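Local structure of sporulation inhibitor of replication protein SirA (Bacillus subtilis, 4TPS) at residues Q60-I64 / L65-Q69. The protein inhibits the initiation of DNA replication during sporulation by acting on the initiator DnaA, probably through its domain I, preventing overinitiation and so enforcing diploidy. Residues are numbered along the deposited sequence; the frame is centred on the assembly and turned at random.
Sequences QPIPI and LHMHQ
P63 and M67 close the first turn of helix 64-75, with P63 at the N-cap position and I64 as the first helical residue; residues 61-63 lead in from strand 59-60. An inverse gamma turn centred on P63 makes the bend.

Two i to i+4 backbone hydrogen bonds mark the helix start. M67 N donates to P63 O at 2.9 Å, and H68 N donates to I64 O, likewise at 2.9 Å. Their N-H...O angles of 160° and 163° identify both as nearly straight.

Side-chain packing begins on the buried side, where CG2 of I62 meets CG of M67 at 4.1 Å, the two chains crossing at a slant. Beyond this contact the M67 side chain reaches V124, L125 and V128 of helix 116-128 as well as F100 and M102 of strand 96-103. M67 thus ties the first turn to both strand 96-103 and helix 116-128. CB of P63 lies 4.0 Å from CB of H66, while P63 CG sits at the edge of the H66 imidazole, near its plane.

The side chains of I64 and H68 run alongside each other in one direction, and both touch M102. With CG anti to its carbonyl carbon (chi1 -81°), the H68 ring leans back toward the preceding turn, bringing CD2 to 3.4 Å from I64 O in an oblique approach. Its ND1 is hydrogen-bonded to the hydroxyl of Y87 on strand 86-90. An alanine at H68 would remove the ring and would probably leave that hydroxyl without this partner and uncover one flank of I64. That flank is the CG2 methyl of I64, 3.6 Å from H68 NE2.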
ATOM      1  N   GLN A  60       5.932  -2.267  -3.998  1.00 16.06           N
ATOM      2  CA  GLN A  60       7.028  -2.328  -4.975  1.00 16.20           C
ATOM      3  C   GLN A  60       6.497  -2.832  -6.295  1.00 17.19           C
ATOM      4  O   GLN A  60       5.566  -3.645  -6.317  1.00 17.28           O
ATOM      5  CB  GLN A  60       8.117  -3.309  -4.500  1.00 20.23           C
ATOM      6  CG  GLN A  60       8.666  -2.916  -3.134  1.00 28.23           C
ATOM      7  CD  GLN A  60       9.973  -3.602  -2.786  1.00 38.50           C
ATOM      8  OE1 GLN A  60      10.292  -4.617  -3.317  1.00 38.92           O
ATOM      9  NE2 GLN A  60      10.749  -2.993  -1.905  1.00 56.25           N
ATOM     10  N   PRO A  61       7.118  -2.415  -7.388  1.00 19.07           N
ATOM     11  CA  PRO A  61       6.771  -3.014  -8.685  1.00 19.17           C
ATOM     12  C   PRO A  61       7.059  -4.534  -8.653  1.00 17.20           C
ATOM     13  O   PRO A  61       8.064  -4.993  -8.056  1.00 18.91           O
ATOM     14  CB  PRO A  61       7.686  -2.311  -9.680  1.00 23.69           C
ATOM     15  CG  PRO A  61       8.378  -1.253  -8.968  1.00 30.01           C
ATOM     16  CD  PRO A  61       8.192  -1.408  -7.489  1.00 23.85           C
ATOM     17  N   ILE A  62       6.213  -5.295  -9.333  1.00 16.94           N
ATOM     18  CA  ILE A  62       6.488  -6.741  -9.432  1.00 15.39           C
ATOM     19  C   ILE A  62       7.748  -6.925 -10.337  1.00 18.62           C
ATOM     20  O   ILE A  62       7.854  -6.277 -11.324  1.00 19.72           O
ATOM     21  CB  ILE A  62       5.261  -7.469 -10.028  1.00 19.19           C
ATOM     22  CG1 ILE A  62       3.977  -7.245  -9.181  1.00 19.87           C
ATOM     23  CG2 ILE A  62       5.542  -8.942 -10.217  1.00 21.39           C
ATOM     24  CD1 ILE A  62       4.087  -7.588  -7.696  1.00 19.68           C
ATOM     25  N   PRO A  63       8.719  -7.790  -9.963  1.00 19.45           N
ATOM     26  CA  PRO A  63       9.927  -7.956 -10.817  1.00 18.21           C
ATOM     27  C   PRO A  63       9.607  -8.928 -11.930  1.00 19.01           C
ATOM     28  O   PRO A  63       9.736 -10.131 -11.773  1.00 17.04           O
ATOM     29  CB  PRO A  63      11.006  -8.472  -9.817  1.00 21.03           C
ATOM     30  CG  PRO A  63      10.168  -9.179  -8.771  1.00 20.79           C
ATOM     31  CD  PRO A  63       8.851  -8.471  -8.662  1.00 20.24           C
ATOM     32  N   ILE A  64       9.091  -8.376 -13.032  1.00 16.36           N
ATOM     33  CA  ILE A  64       8.418  -9.209 -14.050  1.00 15.93           C
ATOM     34  C   ILE A  64       9.365 -10.257 -14.645  1.00 15.72           C
ATOM     35  O   ILE A  64       9.028 -11.459 -14.747  1.00 15.39           O
ATOM     36  CB  ILE A  64       7.811  -8.342 -15.174  1.00 20.29           C
ATOM     37  CG1 ILE A  64       6.744  -7.346 -14.618  1.00 22.82           C
ATOM     38  CG2 ILE A  64       7.197  -9.233 -16.254  1.00 23.00           C
ATOM     39  CD1 ILE A  64       5.506  -7.984 -14.069  1.00 20.15           C
ATOM     40  N   LEU A  65      10.531  -9.819 -15.119  1.00 17.55           N
ATOM     41  CA  LEU A  65      11.436 -10.773 -15.759  1.00 17.15           C
ATOM     42  C   LEU A  65      11.896 -11.895 -14.776  1.00 13.85           C
ATOM     43  O   LEU A  65      11.907 -13.083 -15.139  1.00 15.70           O
ATOM     44  CB  LEU A  65      12.618 -10.072 -16.399  1.00 17.40           C
ATOM     45  CG  LEU A  65      13.653 -11.028 -17.021  1.00 19.04           C
ATOM     46  CD1 LEU A  65      13.035 -11.871 -18.113  1.00 21.72           C
ATOM     47  CD2 LEU A  65      14.890 -10.309 -17.559  1.00 22.65           C
ATOM     48  N   HIS A  66      12.192 -11.511 -13.539  1.00 16.22           N
ATOM     49  CA  HIS A  66      12.546 -12.459 -12.500  1.00 14.35           C
ATOM     50  C   HIS A  66      11.406 -13.479 -12.305  1.00 14.06           C
ATOM     51  O   HIS A  66      11.633 -14.671 -12.229  1.00 16.19           O
ATOM     52  CB  HIS A  66      12.874 -11.689 -11.222  1.00 15.68           C
ATOM     53  CG  HIS A  66      13.422 -12.509 -10.096  1.00 18.35           C
ATOM     54  ND1 HIS A  66      14.335 -13.527 -10.260  1.00 21.39           N
ATOM     55  CD2 HIS A  66      13.210 -12.419  -8.761  1.00 21.76           C
ATOM     56  CE1 HIS A  66      14.621 -14.053  -9.087  1.00 20.17           C
ATOM     57  NE2 HIS A  66      13.975 -13.387  -8.156  1.00 20.22           N
ATOM     58  N   MET A  67      10.187 -12.973 -12.243  1.00 14.66           N
ATOM     59  CA  MET A  67       9.002 -13.866 -12.078  1.00 16.77           C
ATOM     60  C   MET A  67       8.901 -14.821 -13.252  1.00 14.68           C
ATOM     61  O   MET A  67       8.634 -16.004 -13.044  1.00 16.08           O
ATOM     62  CB  MET A  67       7.731 -13.060 -11.894  1.00 19.82           C
ATOM     63  CG  MET A  67       7.556 -12.451 -10.536  1.00 22.67           C
ATOM     64  SD  MET A  67       7.729 -13.645  -9.189  1.00 25.52           S
ATOM     65  CE  MET A  67       6.515 -14.799  -9.683  1.00 29.64           C
ATOM     66  N   HIS A  68       9.043 -14.309 -14.490  1.00 15.72           N
ATOM     67  CA  HIS A  68       8.928 -15.150 -15.660  1.00 15.98           C
ATOM     68  C   HIS A  68       9.928 -16.308 -15.557  1.00 17.36           C
ATOM     69  O   HIS A  68       9.581 -17.468 -15.814  1.00 17.49           O
ATOM     70  CB  HIS A  68       9.232 -14.419 -16.938  1.00 18.14           C
ATOM     71  CG  HIS A  68       8.119 -13.601 -17.470  1.00 17.39           C
ATOM     72  ND1 HIS A  68       6.898 -14.132 -17.790  1.00 19.84           N
ATOM     73  CD2 HIS A  68       8.077 -12.305 -17.861  1.00 17.97           C
ATOM     74  CE1 HIS A  68       6.126 -13.196 -18.310  1.00 18.63           C
ATOM     75  NE2 HIS A  68       6.825 -12.083 -18.374  1.00 17.33           N
ATOM     76  N   GLN A  69      11.178 -15.986 -15.204  1.00 16.44           N
ATOM     77  CA  GLN A  69      12.201 -17.012 -15.111  1.00 16.97           C
ATOM     78  C   GLN A  69      11.868 -18.077 -14.078  1.00 17.64           C
ATOM     79  O   GLN A  69      11.969 -19.287 -14.348  1.00 18.30           O
ATOM     80  CB  GLN A  69      13.528 -16.366 -14.857  1.00 17.64           C
ATOM     81  CG  GLN A  69      13.921 -15.468 -16.035  1.00 25.64           C
ATOM     82  CD  GLN A  69      15.123 -14.561 -15.792  1.00 24.47           C
ATOM     83  OE1 GLN A  69      15.366 -14.098 -14.673  1.00 24.86           O
ATOM     84  NE2 GLN A  69      15.873 -14.269 -16.875  1.00 30.01           N
TER